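Local coordinates for sorbitol-6-phosphate dehydrogenase (Erwinia amylovora CFBP1430, PDB 5O3Z), which catalyses the NAD-dependent oxidation of sorbitol 6-phosphate to fructose 6-phosphate, as a tetrameric member of the short-chain dehydrogenase/reductase family, at residues L111-N116 / S159-G164. Numbering follows the deposited sequence.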
ATOM      1  N   LEU A 111      27.274   0.751  -4.322  1.00 27.93           N
ATOM      2  CA  LEU A 111      27.595   0.785  -2.899  1.00 28.55           C
ATOM      3  C   LEU A 111      26.304   0.790  -2.072  1.00 27.72           C
ATOM      4  O   LEU A 111      26.100  -0.023  -1.200  1.00 27.41           O
ATOM      5  CB  LEU A 111      28.447   2.022  -2.607  1.00 31.01           C
ATOM      6  CG  LEU A 111      29.155   2.102  -1.236  1.00 33.12           C
ATOM      7  CD1 LEU A 111      30.071   0.909  -0.935  1.00 32.72           C
ATOM      8  CD2 LEU A 111      29.935   3.416  -1.208  1.00 34.46           C
ATOM      9  N   SER A 112      25.381   1.670  -2.427  1.00 28.24           N
ATOM     10  CA  SER A 112      24.053   1.622  -1.760  1.00 28.42           C
ATOM     11  C   SER A 112      23.486   0.224  -1.680  1.00 26.95           C
ATOM     12  O   SER A 112      23.060  -0.201  -0.591  1.00 26.84           O
ATOM     13  CB  SER A 112      23.042   2.589  -2.394  1.00 29.95           C
ATOM     14  OG  SER A 112      21.809   2.507  -1.636  1.00 30.33           O
ATOM     15  N   LEU A 113      23.555  -0.552  -2.770  1.00 25.32           N
ATOM     16  CA  LEU A 113      23.028  -1.923  -2.759  1.00 26.49           C
ATOM     17  C   LEU A 113      23.812  -2.851  -1.823  1.00 25.91           C
ATOM     18  O   LEU A 113      23.242  -3.689  -1.114  1.00 27.91           O
ATOM     19  CB  LEU A 113      22.972  -2.528  -4.166  1.00 27.97           C
ATOM     20  CG  LEU A 113      22.107  -1.756  -5.185  1.00 29.14           C
ATOM     21  CD1 LEU A 113      22.098  -2.485  -6.523  1.00 30.03           C
ATOM     22  CD2 LEU A 113      20.698  -1.535  -4.699  1.00 31.40           C
ATOM     23  N   GLN A 114      25.125  -2.676  -1.790  1.00 26.52           N
ATOM     24  CA  GLN A 114      25.976  -3.552  -0.960  1.00 25.89           C
ATOM     25  C   GLN A 114      25.672  -3.325   0.545  1.00 23.92           C
ATOM     26  O   GLN A 114      25.369  -4.242   1.264  1.00 23.47           O
ATOM     27  CB  GLN A 114      27.482  -3.297  -1.298  1.00 28.09           C
ATOM     28  CG  GLN A 114      27.979  -3.916  -2.618  1.00 30.39           C
ATOM     29  CD  GLN A 114      27.698  -5.424  -2.738  1.00 32.41           C
ATOM     30  OE1 GLN A 114      27.858  -6.176  -1.790  1.00 34.84           O
ATOM     31  NE2 GLN A 114      27.262  -5.866  -3.913  1.00 39.66           N
ATOM     32  N   VAL A 115      25.731  -2.080   0.962  1.00 25.42           N
ATOM     33  CA  VAL A 115      25.615  -1.677   2.359  1.00 27.04           C
ATOM     34  C   VAL A 115      24.150  -1.862   2.818  1.00 26.62           C
ATOM     35  O   VAL A 115      23.907  -2.484   3.847  1.00 24.40           O
ATOM     36  CB  VAL A 115      26.122  -0.241   2.565  1.00 28.62           C
ATOM     37  CG1 VAL A 115      25.912   0.221   4.008  1.00 30.57           C
ATOM     38  CG2 VAL A 115      27.618  -0.157   2.251  1.00 30.54           C
ATOM     39  N   ASN A 116      23.191  -1.413   2.000  1.00 27.46           N
ATOM     40  CA  ASN A 116      21.811  -1.416   2.453  1.00 27.21           C
ATOM     41  C   ASN A 116      21.089  -2.693   2.284  1.00 27.03           C
ATOM     42  O   ASN A 116      20.129  -2.948   3.011  1.00 32.82           O
ATOM     43  CB  ASN A 116      21.059  -0.339   1.784  1.00 29.15           C
ATOM     44  CG  ASN A 116      21.398   0.969   2.346  1.00 29.36           C
ATOM     45  OD1 ASN A 116      21.161   1.174   3.555  1.00 30.58           O
ATOM     46  ND2 ASN A 116      21.981   1.871   1.535  1.00 24.62           N
ATOM     47  N   SER A 159      16.610   4.820  -2.444  1.00 24.92           N
ATOM     48  CA  SER A 159      15.264   4.238  -2.517  1.00 23.24           C
ATOM     49  C   SER A 159      15.204   2.809  -3.050  1.00 21.79           C
ATOM     50  O   SER A 159      14.518   1.974  -2.513  1.00 20.15           O
ATOM     51  CB  SER A 159      14.324   5.122  -3.307  1.00 25.06           C
ATOM     52  OG  SER A 159      13.955   6.264  -2.522  1.00 25.25           O
ATOM     53  N   ALA A 160      15.943   2.550  -4.105  1.00 20.85           N
ATOM     54  CA  ALA A 160      16.040   1.228  -4.666  1.00 19.60           C
ATOM     55  C   ALA A 160      16.431   0.194  -3.571  1.00 21.55           C
ATOM     56  O   ALA A 160      15.825  -0.880  -3.420  1.00 22.84           O
ATOM     57  CB  ALA A 160      17.054   1.250  -5.815  1.00 20.56           C
ATOM     58  N   ALA A 161      17.435   0.557  -2.781  1.00 20.73           N
ATOM     59  CA  ALA A 161      17.988  -0.360  -1.824  1.00 21.03           C
ATOM     60  C   ALA A 161      17.082  -0.508  -0.616  1.00 19.05           C
ATOM     61  O   ALA A 161      16.957  -1.569  -0.132  1.00 20.23           O
ATOM     62  CB  ALA A 161      19.339   0.153  -1.380  1.00 22.07           C
ATOM     63  N   LYS A 162      16.435   0.591  -0.175  1.00 18.79           N
ATOM     64  CA  LYS A 162      15.544   0.577   0.966  1.00 20.10           C
ATOM     65  C   LYS A 162      14.236  -0.090   0.633  1.00 19.19           C
ATOM     66  O   LYS A 162      13.777  -0.889   1.400  1.00 19.75           O
ATOM     67  CB  LYS A 162      15.289   1.985   1.513  1.00 19.28           C
ATOM     68  CG  LYS A 162      16.484   2.629   2.234  1.00 22.89           C
ATOM     69  CD  LYS A 162      17.023   1.785   3.387  1.00 24.41           C
ATOM     70  CE  LYS A 162      18.301   2.389   3.994  1.00 28.15           C
ATOM     71  NZ  LYS A 162      18.689   1.705   5.268  1.00 28.46           N
ATOM     72  N   PHE A 163      13.652   0.189  -0.525  1.00 18.23           N
ATOM     73  CA  PHE A 163      12.528  -0.677  -0.964  1.00 19.47           C
ATOM     74  C   PHE A 163      12.916  -2.164  -1.034  1.00 20.53           C
ATOM     75  O   PHE A 163      12.216  -3.094  -0.556  1.00 21.09           O
ATOM     76  CB  PHE A 163      12.085  -0.218  -2.366  1.00 19.40           C
ATOM     77  CG  PHE A 163      11.004   0.834  -2.375  1.00 18.61           C
ATOM     78  CD1 PHE A 163      11.273   2.141  -1.994  1.00 18.08           C
ATOM     79  CD2 PHE A 163       9.756   0.535  -2.812  1.00 18.87           C
ATOM     80  CE1 PHE A 163      10.279   3.103  -2.005  1.00 19.37           C
ATOM     81  CE2 PHE A 163       8.761   1.506  -2.848  1.00 19.37           C
ATOM     82  CZ  PHE A 163       9.036   2.792  -2.507  1.00 19.17           C
ATOM     83  N   GLY A 164      14.072  -2.433  -1.623  1.00 20.82           N
ATOM     84  CA  GLY A 164      14.565  -3.807  -1.692  1.00 21.41           C
ATOM     85  C   GLY A 164      14.672  -4.466  -0.337  1.00 22.53           C
ATOM     86  O   GLY A 164      14.267  -5.626  -0.168  1.00 21.91           O
TER
HETATM   87  O   HOH W   1      17.542  -2.015   2.510  1.00 26.99           O
HETATM   88  O   HOH W   2      19.556  -1.298   5.265  1.00 33.62           O
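Ala161 packs its methyl group against three side chains of 111-116: the hydroxyl of Ser112, the CB of Asn116 and the CD2 of Leu113. Its CB points at the facing helix and lies 3.6 Å from Asn116 CB, while the apolar contact with Leu113 CD2 is longer, at 4.0 Å. The segment axes run in the same general direction, 28° apart, and approach to 8.8 Å; the small side chain of Ala161 is compatible with this separation. Leu113 also packs on Leu117 of the second subunit.

The polar part is built around Asn116. Its ND2 turns back along its own helix and is shared by Ser112 O and Ser112 OG, at 3.2 Å from each, both acceptors lying somewhat out of the amide plane. Ser112 O is thus gripped twice, ND2 and the backbone N of Asn116 reaching it from opposite faces of its plane. This fixes the amide rotation and presents OD1 to Lys162, whose NZ makes a weak hydrogen bond to Asn116 OD1 at 3.1 Å. The lysine chain bends at its second torsion (chi2 -56°), then runs extended to bring CE and NZ beside the amide.

Two waters complete the link. One lies 2.8 Å from Asn116 O and 2.7 Å from Ala161 O; the other is near Asn116 O and accepts from Lys162 NZ at 3.1 Å. Each has more acceptors in reach than protons, so its carbonyl bonds may be shared or alternate.

A wider pi-type turn at 114-116 accompanies the water-bound carbonyl of Asn116. Lys162 occupies the lysine position of the YxxxK motif, and the Asn–water–Lys chain matches the proton relay of the Asn-Ser-Tyr-Lys tetrad in classical short-chain dehydrogenases, consistent with an active-site role here.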